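Local structure of putative phophotriesterase (Proteus mirabilis, 3RHG) at residues 171-174 with 175-179; 199-202 with 203-206; 237-240 with 241-245. The protein probably hydrolyses ester bonds with the help of divalent metal ions, two of which, such as zinc ions, are bound by each subunit. One frame throughout, in Å; residues are numbered along the deposited sequence.

Contact 1: 171-174 with 175-179; sequences PFFT and DGEKN
The ring of Phe173 receives Lys178 over one face and Glu177 at its edge. Lys178 CG stands 3.7 Å from the centroid of the Phe173 ring, displaced toward the rim near CE1, in a CH-pi contact, and the lysine chain crosses the ring at about a right angle. Farther along, CE lies 3.8 Å from Phe173 CD2, while NZ is too distant for more than a weak cation-pi attraction. In the plane of the ring, Glu177 CB approaches Phe173 CD1 at 3.9 Å. With CG anti to its amide nitrogen (chi1 -161°), the Phe173 ring swings in beside the first turn of the helix; Glu209, Val210 and Ile213 of helix 207-217 also touch it.

The polar half of the contact is a capping box, a textbook way of starting a helix. Thr174, the N-cap, accepts from Glu177 N through OG1 (3.1 Å), and Glu177 OE1 reciprocates by accepting from Thr174 N (3.0 Å), the N-H coming from above the carboxylate plane, 51° out of it. Thr174 O then takes the first regular helical bond, from Lys178 N at 2.9 Å. Water 1 accepts from Lys178 NZ at 3.0 Å and lies beside Phe173 O and Asp175 OD1.

Second-shell partners fix the box: Ser170 OG also bonds Glu177 OE1, the backbone N of Glu128 bonds OE2, and the Glu128 carboxylate bonds Thr174 OG1. Several donors thus converge on the buried Glu177 carboxylate, which would be expected to favour its ionised form, a negative charge suited to a helix N-terminus.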
loop_
_atom_site.group_PDB
_atom_site.type_symbol
_atom_site.label_atom_id
_atom_site.label_comp_id
_atom_site.label_asym_id
_atom_site.label_seq_id
_atom_site.Cartn_x
_atom_site.Cartn_y
_atom_site.Cartn_z
ATOM N N PRO A 171 11.586 21.789 1.256
ATOM C CA PRO A 171 10.351 22.542 1.058
ATOM C C PRO A 171 10.477 24.022 1.394
ATOM O O PRO A 171 9.547 24.778 1.127
ATOM C CB PRO A 171 9.370 21.867 2.024
ATOM C CG PRO A 171 9.931 20.454 2.184
ATOM C CD PRO A 171 11.411 20.697 2.233
ATOM N N PHE A 172 11.626 24.425 1.944
ATOM C CA PHE A 172 11.895 25.815 2.267
ATOM C C PHE A 172 12.923 26.441 1.333
ATOM O O PHE A 172 13.185 27.652 1.425
ATOM C CB PHE A 172 12.367 25.877 3.726
ATOM C CG PHE A 172 11.454 25.134 4.646
ATOM C CD1 PHE A 172 10.211 25.654 4.957
ATOM C CD2 PHE A 172 11.775 23.860 5.098
ATOM C CE1 PHE A 172 9.334 24.963 5.766
ATOM C CE2 PHE A 172 10.902 23.157 5.902
ATOM C CZ PHE A 172 9.676 23.711 6.238
ATOM N N PHE A 173 13.475 25.616 0.433
ATOM C CA PHE A 173 14.529 25.994 -0.536
ATOM C C PHE A 173 15.381 27.148 -0.008
ATOM O O PHE A 173 15.264 28.295 -0.458
ATOM C CB PHE A 173 13.919 26.319 -1.913
ATOM C CG PHE A 173 14.906 26.267 -3.067
ATOM C CD1 PHE A 173 16.183 25.719 -2.900
ATOM C CD2 PHE A 173 14.528 26.702 -4.340
ATOM C CE1 PHE A 173 17.083 25.630 -3.979
ATOM C CE2 PHE A 173 15.415 26.614 -5.418
ATOM C CZ PHE A 173 16.699 26.091 -5.235
ATOM N N THR A 174 16.228 26.837 0.974
ATOM C CA THR A 174 16.953 27.873 1.683
ATOM C C THR A 174 18.064 28.507 0.833
ATOM O O THR A 174 18.479 27.948 -0.210
ATOM C CB THR A 174 17.583 27.298 2.981
ATOM O OG1 THR A 174 18.637 26.397 2.626
ATOM C CG2 THR A 174 16.564 26.533 3.788
ATOM N N ASP A 175 18.593 29.638 1.292
ATOM C CA ASP A 175 19.701 30.289 0.590
ATOM C C ASP A 175 20.886 29.324 0.469
ATOM O O ASP A 175 21.582 29.293 -0.549
ATOM C CB ASP A 175 20.114 31.561 1.332
ATOM C CG ASP A 175 19.120 32.694 1.143
ATOM O OD1 ASP A 175 18.128 32.534 0.368
ATOM O OD2 ASP A 175 19.328 33.753 1.783
ATOM N N GLY A 176 21.135 28.539 1.510
ATOM C CA GLY A 176 22.231 27.569 1.444
ATOM C C GLY A 176 21.981 26.468 0.426
ATOM O O GLY A 176 22.900 26.067 -0.285
ATOM N N GLU A 177 20.738 25.998 0.342
ATOM C CA GLU A 177 20.369 25.028 -0.672
ATOM C C GLU A 177 20.545 25.580 -2.088
ATOM O O GLU A 177 20.959 24.847 -2.996
ATOM C CB GLU A 177 18.967 24.463 -0.405
ATOM C CG GLU A 177 18.962 23.655 0.907
ATOM C CD GLU A 177 17.575 23.386 1.484
ATOM O OE1 GLU A 177 16.562 23.903 0.945
ATOM O OE2 GLU A 177 17.499 22.615 2.466
ATOM N N LYS A 178 20.232 26.855 -2.283
ATOM C CA LYS A 178 20.439 27.488 -3.586
ATOM C C LYS A 178 21.920 27.526 -3.919
ATOM O O LYS A 178 22.322 27.273 -5.053
ATOM C CB LYS A 178 19.821 28.891 -3.632
ATOM C CG LYS A 178 18.294 28.822 -3.558
ATOM C CD LYS A 178 17.633 30.187 -3.374
ATOM C CE LYS A 178 16.119 30.059 -3.484
ATOM N NZ LYS A 178 15.472 31.367 -3.130
ATOM N N ASN A 179 22.753 27.830 -2.933
ATOM C CA ASN A 179 24.184 27.829 -3.196
ATOM C C ASN A 179 24.789 26.436 -3.433
ATOM O O ASN A 179 25.679 26.263 -4.280
ATOM C CB ASN A 179 24.873 28.626 -2.124
ATOM C CG ASN A 179 24.670 30.127 -2.341
ATOM O OD1 ASN A 179 24.360 30.576 -3.479
ATOM N ND2 ASN A 179 24.830 30.902 -1.289
HETATM O O HOH W 1 15.888 31.019 -0.204
#

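Contact 2: 199-202 with 203-206. With ZN (zinc ion), chain C; BEZ (benzoic acid), chain D.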
loop_
_atom_site.group_PDB
_atom_site.type_symbol
_atom_site.label_atom_id
_atom_site.label_comp_id
_atom_site.label_asym_id
_atom_site.label_seq_id
_atom_site.Cartn_x
_atom_site.Cartn_y
_atom_site.Cartn_z
ATOM N N HIS A 199 17.327 16.279 -5.403
ATOM C CA HIS A 199 16.274 15.957 -4.473
ATOM C C HIS A 199 15.285 17.117 -4.510
ATOM O O HIS A 199 15.607 18.235 -4.074
ATOM C CB HIS A 199 16.837 15.820 -3.046
ATOM C CG HIS A 199 15.776 15.843 -1.987
ATOM N ND1 HIS A 199 15.214 14.696 -1.469
ATOM C CD2 HIS A 199 15.174 16.881 -1.346
ATOM C CE1 HIS A 199 14.302 15.026 -0.565
ATOM N NE2 HIS A 199 14.263 16.345 -0.471
ATOM N N MET A 200 14.096 16.874 -5.042
ATOM C CA MET A 200 13.043 17.883 -5.062
ATOM C C MET A 200 12.093 17.642 -3.914
ATOM O O MET A 200 11.903 16.510 -3.486
ATOM C CB MET A 200 12.246 17.818 -6.372
ATOM C CG MET A 200 13.107 18.160 -7.575
ATOM S SD MET A 200 13.680 19.882 -7.601
ATOM C CE MET A 200 12.115 20.687 -7.973
ATOM N N PRO A 201 11.466 18.719 -3.434
ATOM C CA PRO A 201 10.367 18.558 -2.474
ATOM C C PRO A 201 9.140 18.135 -3.275
ATOM O O PRO A 201 8.490 18.962 -3.907
ATOM C CB PRO A 201 10.224 19.955 -1.874
ATOM C CG PRO A 201 10.736 20.897 -2.968
ATOM C CD PRO A 201 11.798 20.130 -3.723
ATOM N N GLY A 202 8.871 16.828 -3.299
ATOM C CA GLY A 202 7.997 16.268 -4.312
ATOM C C GLY A 202 6.533 16.617 -4.201
ATOM O O GLY A 202 5.779 16.508 -5.206
ATOM N N TRP A 203 6.112 17.043 -3.009
ATOM C CA TRP A 203 4.736 17.497 -2.830
ATOM C C TRP A 203 4.576 19.009 -3.071
ATOM O O TRP A 203 3.485 19.556 -2.912
ATOM C CB TRP A 203 4.200 17.114 -1.446
ATOM C CG TRP A 203 4.031 15.622 -1.265
ATOM C CD1 TRP A 203 2.903 14.897 -1.492
ATOM C CD2 TRP A 203 5.032 14.688 -0.827
ATOM N NE1 TRP A 203 3.127 13.565 -1.211
ATOM C CE2 TRP A 203 4.424 13.414 -0.784
ATOM C CE3 TRP A 203 6.366 14.811 -0.426
ATOM C CZ2 TRP A 203 5.117 12.261 -0.385
ATOM C CZ3 TRP A 203 7.054 13.660 -0.026
ATOM C CH2 TRP A 203 6.423 12.406 -0.009
ATOM N N GLN A 204 5.672 19.657 -3.463
ATOM C CA GLN A 204 5.653 21.022 -3.958
ATOM C C GLN A 204 5.887 21.021 -5.464
ATOM O O GLN A 204 6.034 19.952 -6.093
ATOM C CB GLN A 204 6.721 21.881 -3.280
ATOM C CG GLN A 204 6.521 21.984 -1.772
ATOM C CD GLN A 204 7.480 22.957 -1.164
ATOM O OE1 GLN A 204 8.629 23.065 -1.606
ATOM N NE2 GLN A 204 7.033 23.675 -0.141
ATOM N N ARG A 205 5.923 22.227 -6.038
ATOM C CA ARG A 205 6.160 22.392 -7.462
ATOM C C ARG A 205 7.275 23.419 -7.683
ATOM O O ARG A 205 7.045 24.488 -8.234
ATOM C CB ARG A 205 4.872 22.843 -8.135
ATOM C CG ARG A 205 3.709 21.886 -7.887
ATOM C CD ARG A 205 3.882 20.565 -8.624
ATOM N NE ARG A 205 2.716 19.683 -8.430
ATOM C CZ ARG A 205 2.577 18.785 -7.446
ATOM N NH1 ARG A 205 3.533 18.607 -6.518
ATOM N NH2 ARG A 205 1.476 18.048 -7.386
ATOM N N ARG A 206 8.478 23.095 -7.216
ATOM C CA ARG A 206 9.591 24.042 -7.277
ATOM C C ARG A 206 10.465 23.863 -8.513
ATOM O O ARG A 206 11.524 24.479 -8.640
ATOM C CB ARG A 206 10.429 23.928 -6.007
ATOM C CG ARG A 206 9.732 24.557 -4.786
ATOM C CD ARG A 206 10.756 24.824 -3.698
ATOM N NE ARG A 206 10.162 25.268 -2.431
ATOM C CZ ARG A 206 10.180 26.533 -2.011
ATOM N NH1 ARG A 206 10.704 27.496 -2.788
ATOM N NH2 ARG A 206 9.669 26.855 -0.814
HETATM ZN ZN ZN C . 15.581 12.759 -1.916
HETATM C C BEZ D . 10.760 13.409 1.278
HETATM O O1 BEZ D . 11.066 14.429 0.625
HETATM O O2 BEZ D . 10.435 13.520 2.484
HETATM C C1 BEZ D . 10.774 12.058 0.637
HETATM C C2 BEZ D . 11.268 11.883 -0.659
HETATM C C3 BEZ D . 11.285 10.612 -1.230
HETATM C C4 BEZ D . 10.792 9.524 -0.523
HETATM C C5 BEZ D . 10.289 9.706 0.762
HETATM C C6 BEZ D . 10.281 10.968 1.351
HETATM O O HOH W 2 9.171 20.366 -6.290
#
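Gln204 and Pro201 meet across a type I beta turn, and the glutamine side chain can be followed outward across the proline ring. At its base, Gln204 CB lies 3.5 Å from Pro201 O, the carbonyl that also accepts the turn's backbone bond from Gln204 N at 2.9 Å. CG continues past that oxygen. With the chain extended (chi2 -173°), CD comes to Pro201 CB, and OE1 ends 3.3 Å from Pro201 CG, the side chain crossing the proline at about a right angle. The same OE1 accepts from Arg206 NE at 2.8 Å and lies close to the guanidinium plane, while NE2 bonds the backbone oxygen of Pro171. The one amide therefore bonds both Arg206 and the Pro171 carbonyl, while its oxygen packs on the Pro201 ring.

Arg206 adds its own packing, CD against Pro201 CG, and its backbone N donates to water 2, which in turn donates to Pro201 O at 2.8 Å. The bent chain of Met200 brings CE to 3.6 Å from Arg206 C. Arg205 folds back, its NH1 donating to Gln204 O at 2.9 Å in the guanidinium plane but from well above the carbonyl plane.

At the pocket end, His199 ND1 binds a zinc ion at 2.0 Å, a site shared with Glu166 and His229. Trp203 presents its ring edge to the benzoic acid, and its NE1 bonds Ala266 O.

His199 closes strand 195-199 of the parallel barrel, backbone-bonded to Ile167 in the adjacent strand 163-168 and to Val169 just after it. From there the loop leads to Arg206, the N-cap of helix 207-217, whose guanidinium forms a salt bridge with Glu209 on that helix.

Contact 3: 237-240 with 241-245; sequences IDYQ and CKMLD
Met243 lies over one face of the Tyr239 ring, four residues on along helix 237-245. Its CG is 4.2 Å from the centroid of the Tyr239 ring and only 15° off the ring normal, a CH-pi contact offset toward the rim. The sulfur follows obliquely, SD being 4.8 Å from the same centroid in a Met-aromatic contact, and CE turns back to touch Tyr239 CE1 at 4.1 Å. The bends about CB-CG (chi2 -55°) and CG-SD (chi3 102°) together bring CE back to the ring. On a different side of the helix, Ile237 CG1 packs on Cys241 SG at 3.9 Å.

Beneath the side chains, the helix sets these spacings through four successive backbone bonds: Cys241 N to Ile237 O, Lys242 N to Asp238 O, Met243 N to Tyr239 O (3.0 Å) and Leu244 N to Gln240 O (2.9 Å). The isobutyl group of Leu244 also folds over its acceptor, CG coming 3.4 Å from Gln240 O.

The next shell anchors the ends of the side chains. Tyr239 OH bonds Gly207 N, Gln240 NE2 bonds Ser233 OG, and Lys242 NZ forms a salt bridge with Asp208. Gln240, Met243 and Leu244 rest on Leu250 of strand 249-252; Leu280 of helix 270-282 packs on Gln240, Cys241 and Leu244, and Leu211 of helix 207-217 on Met243. Such i to i+4 pairing is general to alpha-helices; here the helix is the crossover of the beta-alpha-beta unit 225-227, 237-245, 249-252 in the eight-stranded parallel barrel of the amidohydrolase superfamily.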
loop_
_atom_site.group_PDB
_atom_site.type_symbol
_atom_site.label_atom_id
_atom_site.label_comp_id
_atom_site.label_asym_id
_atom_site.label_seq_id
_atom_site.Cartn_x
_atom_site.Cartn_y
_atom_site.Cartn_z
ATOM N N ILE A 237 -0.122 17.052 -14.704
ATOM C CA ILE A 237 0.447 16.868 -16.026
ATOM C C ILE A 237 0.998 18.178 -16.610
ATOM O O ILE A 237 2.045 18.175 -17.264
ATOM C CB ILE A 237 -0.552 16.155 -16.981
ATOM C CG1 ILE A 237 0.156 15.739 -18.281
ATOM C CG2 ILE A 237 -1.776 17.027 -17.197
ATOM C CD1 ILE A 237 -0.666 14.824 -19.153
ATOM N N ASP A 238 0.334 19.309 -16.342
ATOM C CA ASP A 238 0.811 20.571 -16.904
ATOM C C ASP A 238 2.208 20.896 -16.367
ATOM O O ASP A 238 3.109 21.291 -17.121
ATOM C CB ASP A 238 -0.143 21.744 -16.603
ATOM C CG ASP A 238 -1.467 21.653 -17.366
ATOM O OD1 ASP A 238 -1.587 20.809 -18.277
ATOM O OD2 ASP A 238 -2.397 22.453 -17.068
ATOM N N TYR A 239 2.382 20.760 -15.051
ATOM C CA TYR A 239 3.686 20.998 -14.433
ATOM C C TYR A 239 4.747 20.041 -14.990
ATOM O O TYR A 239 5.857 20.452 -15.352
ATOM C CB TYR A 239 3.575 20.750 -12.940
ATOM C CG TYR A 239 4.887 20.704 -12.180
ATOM C CD1 TYR A 239 5.613 21.873 -11.927
ATOM C CD2 TYR A 239 5.371 19.508 -11.658
ATOM C CE1 TYR A 239 6.798 21.844 -11.189
ATOM C CE2 TYR A 239 6.563 19.467 -10.924
ATOM C CZ TYR A 239 7.258 20.647 -10.675
ATOM O OH TYR A 239 8.418 20.633 -9.914
ATOM N N GLN A 240 4.427 18.757 -15.032
ATOM C CA GLN A 240 5.427 17.786 -15.461
ATOM C C GLN A 240 5.836 18.002 -16.920
ATOM O O GLN A 240 7.024 17.985 -17.231
ATOM C CB GLN A 240 4.973 16.352 -15.203
ATOM C CG GLN A 240 4.811 16.040 -13.709
ATOM C CD GLN A 240 4.917 14.557 -13.386
ATOM O OE1 GLN A 240 4.519 13.709 -14.183
ATOM N NE2 GLN A 240 5.473 14.235 -12.218
ATOM N N CYS A 241 4.877 18.242 -17.804
ATOM C CA CYS A 241 5.231 18.556 -19.196
ATOM C C CYS A 241 6.033 19.864 -19.320
ATOM O O CYS A 241 6.905 19.986 -20.187
ATOM C CB CYS A 241 3.980 18.587 -20.082
ATOM S SG CYS A 241 3.237 16.962 -20.253
ATOM N N LYS A 242 5.744 20.849 -18.459
ATOM C CA LYS A 242 6.496 22.102 -18.462
ATOM C C LYS A 242 7.973 21.811 -18.148
ATOM O O LYS A 242 8.883 22.380 -18.760
ATOM C CB LYS A 242 5.904 23.047 -17.416
ATOM C CG LYS A 242 6.368 24.492 -17.485
ATOM C CD LYS A 242 5.653 25.311 -16.386
ATOM C CE LYS A 242 5.424 26.756 -16.769
ATOM N NZ LYS A 242 6.664 27.566 -16.694
ATOM N N MET A 243 8.217 20.899 -17.209
ATOM C CA MET A 243 9.593 20.546 -16.844
ATOM C C MET A 243 10.252 19.784 -17.982
ATOM O O MET A 243 11.393 20.050 -18.352
ATOM C CB MET A 243 9.623 19.699 -15.569
ATOM C CG MET A 243 9.092 20.403 -14.319
ATOM S SD MET A 243 9.895 21.984 -13.945
ATOM C CE MET A 243 8.681 23.181 -14.522
ATOM N N LEU A 244 9.531 18.813 -18.524
ATOM C CA LEU A 244 10.087 18.015 -19.620
ATOM C C LEU A 244 10.413 18.902 -20.814
ATOM O O LEU A 244 11.404 18.677 -21.529
ATOM C CB LEU A 244 9.119 16.907 -20.009
ATOM C CG LEU A 244 8.919 15.795 -18.954
ATOM C CD1 LEU A 244 7.574 15.060 -19.135
ATOM C CD2 LEU A 244 10.075 14.805 -18.989
ATOM N N ASP A 245 9.585 19.921 -21.039
ATOM C CA ASP A 245 9.810 20.795 -22.190
ATOM C C ASP A 245 11.091 21.618 -22.030
ATOM O O ASP A 245 11.647 22.103 -23.018
ATOM C CB ASP A 245 8.609 21.704 -22.439
ATOM C CG ASP A 245 7.448 20.980 -23.063
ATOM O OD1 ASP A 245 7.651 19.845 -23.554
ATOM O OD2 ASP A 245 6.332 21.553 -23.074
#

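The loop of contact 2 touches both other contacts, whose nearest atoms remain about 10 Å apart. Toward contact 1, Pro171 O is approached by Arg206 NH2 at 2.8 Å and by Gln204 NE2 at 3.0 Å, probable hydrogen bonds, and Phe173 CB packs 3.5 Å from Arg206 NH1. Toward contact 3, Arg205 CD lies 3.5 Å from Tyr239 CD2. Of the three, only contact 2 supplies pocket and metal residues, through His199 and Trp203; the Glu177 side chain of contact 1 is about 11 Å from a zinc ion, and that of Tyr239 in contact 3 about 13 Å from the benzoic acid.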